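Local coordinates for LacI family sugar-binding transcriptional regulator (Enterococcus faecalis V583, PDB 4RK0), which binds ribose and probably regulates transcription by binding DNA, at residues L245-I248 with A252-W255. Residues are numbered along the deposited sequence; the frame is centred on the assembly and turned at random.
Sequences LERI and AKDW
Arg247 and Lys253 bring the two backbones closest, their CA atoms 6.3 Å apart, where the chain leaves helix 233-249 and doubles back toward strand 257-265. This helix-to-strand connection belongs to the periplasmic-binding-protein-like fold of LacI regulators; residues 245-248 form nearly the last turn of the helix, and residues 252-255 are irregular, with polyproline-II-like backbone angles from Lys253 onward. The two segments bury 280 Å² between them, and most of the helix's share falls on Arg247. With CG anti to the backbone N (chi1 -178°) and a bend at chi3, its guanidinium reaches two successive carbonyls of the returning loop. NH1 of Arg247 donates to O of Lys253 at 2.8 Å, with an N-H...O angle of 147°; the oxygen lies slightly out of the guanidinium plane. NH2 of Arg247 makes two weak bonds, one to the same Lys253 O and one to O of Asp254 at 2.9 Å, the latter strongly bent. On its far side NE forms a salt bridge with Asp103, and together with the carbonyl bonds this should limit rotation of the group, while NH1 also bonds weakly to Pro251 O. Both faces of the guanidinium are covered: CZ3 of Trp255 sits over its centre, 3.7 Å above the plane, and the opposite face takes the aliphatic chain of Lys253. The indole is not stacked flat, since the two planes are 33° apart. Bends at chi2 and chi3 fold the lysine chain across that face, placing CD of Lys253 3.3 Å from NH2 of Arg247. Lys253 NZ has its stronger partner in Glu256, whose negative charge may ease the repulsion between Lys253 NZ and the guanidinium of Arg247; toward the helix it makes only a long salt bridge, 4.0 Å to OE1 of Glu246.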
loop_
_atom_site.group_PDB
_atom_site.type_symbol
_atom_site.label_atom_id
_atom_site.label_comp_id
_atom_site.label_asym_id
_atom_site.label_seq_id
_atom_site.Cartn_x
_atom_site.Cartn_y
_atom_site.Cartn_z
ATOM N N LEU A 245 22.698 -5.972 7.181
ATOM C CA LEU A 245 23.821 -5.029 7.241
ATOM C C LEU A 245 24.946 -5.529 8.156
ATOM O O LEU A 245 26.128 -5.191 7.937
ATOM C CB LEU A 245 23.334 -3.649 7.668
ATOM C CG LEU A 245 22.657 -2.838 6.551
ATOM C CD1 LEU A 245 22.209 -1.493 7.107
ATOM C CD2 LEU A 245 23.576 -2.625 5.362
ATOM N N GLU A 246 24.589 -6.352 9.141
ATOM C CA GLU A 246 25.584 -6.967 10.011
ATOM C C GLU A 246 26.455 -7.947 9.257
ATOM O O GLU A 246 27.636 -8.059 9.555
ATOM C CB GLU A 246 24.929 -7.718 11.163
ATOM C CG GLU A 246 24.653 -6.889 12.408
ATOM C CD GLU A 246 23.820 -7.634 13.450
ATOM O OE1 GLU A 246 23.610 -8.862 13.322
ATOM O OE2 GLU A 246 23.349 -6.982 14.401
ATOM N N ARG A 247 25.877 -8.683 8.307
ATOM C CA ARG A 247 26.667 -9.625 7.523
ATOM C C ARG A 247 27.520 -8.859 6.510
ATOM O O ARG A 247 28.661 -9.201 6.251
ATOM C CB ARG A 247 25.770 -10.685 6.877
ATOM C CG ARG A 247 26.539 -11.723 6.079
ATOM C CD ARG A 247 25.651 -12.932 5.736
ATOM N NE ARG A 247 25.099 -13.584 6.934
ATOM C CZ ARG A 247 25.771 -14.393 7.753
ATOM N NH1 ARG A 247 27.058 -14.658 7.533
ATOM N NH2 ARG A 247 25.170 -14.929 8.810
ATOM N N ILE A 248 26.979 -7.797 5.963
ATOM C CA ILE A 248 27.725 -6.989 5.012
ATOM C C ILE A 248 28.985 -6.479 5.706
ATOM O O ILE A 248 30.037 -6.448 5.107
ATOM C CB ILE A 248 26.868 -5.853 4.421
ATOM C CG1 ILE A 248 25.903 -6.437 3.382
ATOM C CG2 ILE A 248 27.733 -4.791 3.766
ATOM C CD1 ILE A 248 24.819 -5.482 2.952
ATOM N N ALA A 252 31.598 -13.166 7.791
ATOM C CA ALA A 252 31.750 -14.530 8.287
ATOM C C ALA A 252 30.945 -14.810 9.547
ATOM O O ALA A 252 31.100 -15.883 10.134
ATOM C CB ALA A 252 33.223 -14.827 8.526
ATOM N N LYS A 253 30.072 -13.885 9.960
ATOM C CA LYS A 253 29.259 -14.126 11.168
ATOM C C LYS A 253 28.310 -15.303 11.056
ATOM O O LYS A 253 27.973 -15.735 9.945
ATOM C CB LYS A 253 28.543 -12.837 11.602
ATOM C CG LYS A 253 27.466 -12.302 10.676
ATOM C CD LYS A 253 26.074 -12.752 11.099
ATOM C CE LYS A 253 25.481 -11.969 12.270
ATOM N NZ LYS A 253 24.293 -12.716 12.758
ATOM N N ASP A 254 27.891 -15.861 12.200
ATOM C CA ASP A 254 27.078 -17.066 12.169
ATOM C C ASP A 254 25.709 -16.791 11.560
ATOM O O ASP A 254 25.188 -15.685 11.657
ATOM C CB ASP A 254 26.842 -17.698 13.548
ATOM C CG ASP A 254 27.501 -19.076 13.688
ATOM O OD1 ASP A 254 28.425 -19.399 12.905
ATOM O OD2 ASP A 254 27.097 -19.846 14.587
ATOM N N TRP A 255 25.138 -17.843 10.979
ATOM C CA TRP A 255 23.791 -17.828 10.440
ATOM C C TRP A 255 22.808 -17.642 11.578
ATOM O O TRP A 255 22.874 -18.365 12.571
ATOM C CB TRP A 255 23.458 -19.176 9.770
ATOM C CG TRP A 255 24.406 -19.611 8.724
ATOM C CD1 TRP A 255 25.160 -20.761 8.725
ATOM C CD2 TRP A 255 24.720 -18.929 7.512
ATOM N NE1 TRP A 255 25.918 -20.824 7.592
ATOM C CE2 TRP A 255 25.685 -19.701 6.839
ATOM C CE3 TRP A 255 24.308 -17.720 6.942
ATOM C CZ2 TRP A 255 26.206 -19.328 5.616
ATOM C CZ3 TRP A 255 24.837 -17.343 5.730
ATOM C CH2 TRP A 255 25.777 -18.143 5.078
#